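Local coordinates for Lin1944 protein (Listeria innocua, PDB 3D7L) that is of unknown function but belongs to the short-chain dehydrogenase/reductase family and is therefore probably an oxidoreductase, at residues 156-161 and 172-177. Residues are numbered along the deposited sequence; the frame is centred on the assembly and turned at random.
Sequences SPNVLE and EGFLPV
Leu-160 and Val-177 form a single beta bridge where the chain leaves strand 151-157 of the Rossmann-type parallel sheet and, after helix 164-167, residues 172-177 return to meet the loop that follows the strand. In short-chain dehydrogenases the region after the sixth strand commonly forms the substrate-binding loop; the bridge probably closes its base here. Two backbone bonds make the bridge: Val-177 N gives its hydrogen to Val-159 O (2.9 Å), and Glu-161 N gives one to Val-177 O (2.8 Å) from well above the carbonyl plane. Leu-160 CA adds a weaker CA-H...O contact to that oxygen. Val-159 CG1 lies beside Pro-176 CB at 3.9 Å, both side chains pointing the same way, and Trp-164 packs on both. With CG1 anti to the carbonyl carbon (chi1 -67°), Val-177 has CG2 between N and that carbon, meeting Asn-158 CB and Leu-160 CD2. Two waters join the segments, one taking hydrogens from Asn-158 ND2 and Leu-175 N, the other donating to Glu-161 OE2 and Pro-176 O. The Asn-158 amide, whose ND2 also bonds Tyr-202 O, is turned 71° from the Phe-174 ring; OD1, accepting from Val-159 N, sits at the ring edge, 3.5 Å from Phe-174 CD1.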
ATOM      1  N   SER D 156      13.756   4.010   0.730  1.00 27.22           N
ATOM      2  CA  SER D 156      13.455   3.045  -0.346  1.00 28.02           C
ATOM      3  C   SER D 156      14.745   2.633  -1.051  1.00 28.15           C
ATOM      4  O   SER D 156      15.296   3.376  -1.866  1.00 27.35           O
ATOM      5  CB  SER D 156      12.464   3.608  -1.345  1.00 27.86           C
ATOM      6  OG  SER D 156      12.131   2.608  -2.305  1.00 29.43           O
ATOM      7  N   PRO D 157      15.258   1.453  -0.700  1.00 29.08           N
ATOM      8  CA  PRO D 157      16.502   1.039  -1.326  1.00 29.20           C
ATOM      9  C   PRO D 157      16.319   0.262  -2.617  1.00 29.20           C
ATOM     10  O   PRO D 157      15.299  -0.415  -2.826  1.00 28.81           O
ATOM     11  CB  PRO D 157      17.135   0.113  -0.269  1.00 29.45           C
ATOM     12  CG  PRO D 157      16.068  -0.065   0.823  1.00 29.75           C
ATOM     13  CD  PRO D 157      14.803   0.484   0.307  1.00 29.05           C
ATOM     14  N   ASN D 158      17.342   0.357  -3.457  1.00 28.86           N
ATOM     15  CA  ASN D 158      17.534  -0.559  -4.574  1.00 29.35           C
ATOM     16  C   ASN D 158      18.068  -1.865  -4.001  1.00 29.85           C
ATOM     17  O   ASN D 158      18.371  -1.958  -2.789  1.00 29.90           O
ATOM     18  CB  ASN D 158      18.554   0.061  -5.538  1.00 28.77           C
ATOM     19  CG  ASN D 158      18.476  -0.496  -6.937  1.00 28.97           C
ATOM     20  OD1 ASN D 158      17.955  -1.596  -7.163  1.00 28.10           O
ATOM     21  ND2 ASN D 158      18.988   0.282  -7.912  1.00 26.92           N
ATOM     22  N   VAL D 159      18.198  -2.880  -4.845  1.00 30.36           N
ATOM     23  CA  VAL D 159      18.905  -4.104  -4.443  1.00 31.15           C
ATOM     24  C   VAL D 159      20.303  -3.768  -3.884  1.00 30.69           C
ATOM     25  O   VAL D 159      20.998  -2.903  -4.431  1.00 30.92           O
ATOM     26  CB  VAL D 159      18.974  -5.165  -5.614  1.00 31.54           C
ATOM     27  CG1 VAL D 159      19.620  -4.576  -6.868  1.00 33.23           C
ATOM     28  CG2 VAL D 159      19.740  -6.426  -5.178  1.00 31.07           C
ATOM     29  N   LEU D 160      20.695  -4.429  -2.792  1.00 30.14           N
ATOM     30  CA  LEU D 160      22.024  -4.207  -2.176  1.00 30.28           C
ATOM     31  C   LEU D 160      23.175  -4.986  -2.823  1.00 30.33           C
ATOM     32  O   LEU D 160      23.038  -6.172  -3.140  1.00 29.35           O
ATOM     33  CB  LEU D 160      22.000  -4.523  -0.680  1.00 29.84           C
ATOM     34  CG  LEU D 160      20.876  -3.899   0.146  1.00 29.88           C
ATOM     35  CD1 LEU D 160      21.035  -4.311   1.591  1.00 26.54           C
ATOM     36  CD2 LEU D 160      20.888  -2.366  -0.006  1.00 31.67           C
ATOM     37  N   GLU D 161      24.316  -4.317  -2.997  1.00 31.06           N
ATOM     38  CA  GLU D 161      25.531  -4.981  -3.454  1.00 31.71           C
ATOM     39  C   GLU D 161      25.820  -6.241  -2.619  1.00 32.26           C
ATOM     40  O   GLU D 161      26.186  -7.290  -3.162  1.00 32.05           O
ATOM     41  CB  GLU D 161      26.738  -4.035  -3.361  1.00 31.79           C
ATOM     42  CG  GLU D 161      26.676  -2.850  -4.315  1.00 31.96           C
ATOM     43  CD  GLU D 161      27.929  -2.001  -4.290  1.00 32.72           C
ATOM     44  OE1 GLU D 161      28.696  -2.068  -3.307  1.00 34.17           O
ATOM     45  OE2 GLU D 161      28.145  -1.252  -5.257  1.00 34.45           O
ATOM     46  N   GLU D 172      18.043  -8.662 -13.079  1.00 24.19           N
ATOM     47  CA  GLU D 172      19.019  -8.606 -14.175  1.00 24.85           C
ATOM     48  C   GLU D 172      19.067  -7.200 -14.807  1.00 24.92           C
ATOM     49  O   GLU D 172      18.033  -6.595 -15.088  1.00 24.39           O
ATOM     50  CB  GLU D 172      18.715  -9.677 -15.225  1.00 25.13           C
ATOM     51  CG  GLU D 172      18.977 -11.082 -14.725  1.00 24.91           C
ATOM     52  CD  GLU D 172      18.424 -12.129 -15.650  1.00 28.00           C
ATOM     53  OE1 GLU D 172      17.187 -12.199 -15.807  1.00 28.42           O
ATOM     54  OE2 GLU D 172      19.224 -12.891 -16.222  1.00 29.77           O
ATOM     55  N   GLY D 173      20.269  -6.666 -14.988  1.00 25.21           N
ATOM     56  CA  GLY D 173      20.386  -5.315 -15.555  1.00 25.63           C
ATOM     57  C   GLY D 173      20.226  -4.176 -14.553  1.00 25.64           C
ATOM     58  O   GLY D 173      20.363  -3.006 -14.912  1.00 26.58           O
ATOM     59  N   PHE D 174      19.931  -4.504 -13.304  1.00 25.28           N
ATOM     60  CA  PHE D 174      19.890  -3.494 -12.243  1.00 25.17           C
ATOM     61  C   PHE D 174      21.352  -3.178 -11.864  1.00 26.30           C
ATOM     62  O   PHE D 174      22.289  -3.926 -12.221  1.00 26.31           O
ATOM     63  CB  PHE D 174      19.104  -4.002 -11.007  1.00 24.15           C
ATOM     64  CG  PHE D 174      17.584  -3.807 -11.078  1.00 25.02           C
ATOM     65  CD1 PHE D 174      16.934  -2.956 -10.169  1.00 24.25           C
ATOM     66  CD2 PHE D 174      16.800  -4.502 -12.026  1.00 20.78           C
ATOM     67  CE1 PHE D 174      15.527  -2.801 -10.184  1.00 24.09           C
ATOM     68  CE2 PHE D 174      15.387  -4.365 -12.051  1.00 22.20           C
ATOM     69  CZ  PHE D 174      14.746  -3.508 -11.143  1.00 23.01           C
ATOM     70  N   LEU D 175      21.537  -2.048 -11.195  1.00 26.88           N
ATOM     71  CA  LEU D 175      22.823  -1.644 -10.642  1.00 28.18           C
ATOM     72  C   LEU D 175      22.625  -1.530  -9.140  1.00 27.28           C
ATOM     73  O   LEU D 175      21.940  -0.643  -8.686  1.00 27.36           O
ATOM     74  CB  LEU D 175      23.270  -0.306 -11.239  1.00 28.50           C
ATOM     75  CG  LEU D 175      24.666   0.214 -10.868  1.00 31.22           C
ATOM     76  CD1 LEU D 175      25.717  -0.881 -11.007  1.00 32.50           C
ATOM     77  CD2 LEU D 175      25.027   1.456 -11.728  1.00 31.07           C
ATOM     78  N   PRO D 176      23.184  -2.470  -8.364  1.00 27.65           N
ATOM     79  CA  PRO D 176      22.935  -2.483  -6.921  1.00 27.71           C
ATOM     80  C   PRO D 176      23.675  -1.373  -6.151  1.00 28.02           C
ATOM     81  O   PRO D 176      24.638  -0.782  -6.656  1.00 27.48           O
ATOM     82  CB  PRO D 176      23.429  -3.864  -6.493  1.00 28.33           C
ATOM     83  CG  PRO D 176      24.529  -4.176  -7.485  1.00 28.70           C
ATOM     84  CD  PRO D 176      24.087  -3.558  -8.797  1.00 27.44           C
ATOM     85  N   VAL D 177      23.193  -1.078  -4.948  1.00 28.00           N
ATOM     86  CA  VAL D 177      23.731   0.020  -4.139  1.00 27.55           C
ATOM     87  C   VAL D 177      24.399  -0.542  -2.887  1.00 27.67           C
ATOM     88  O   VAL D 177      23.969  -1.576  -2.371  1.00 26.72           O
ATOM     89  CB  VAL D 177      22.625   1.064  -3.759  1.00 27.27           C
ATOM     90  CG1 VAL D 177      22.107   1.816  -5.021  1.00 26.10           C
ATOM     91  CG2 VAL D 177      21.477   0.403  -3.018  1.00 25.96           C
TER
HETATM   92  O   HOH W   1      19.259  -0.206 -10.990  1.00 30.02           O
HETATM   93  O   HOH W   2      27.018  -1.544  -7.665  1.00 33.66           O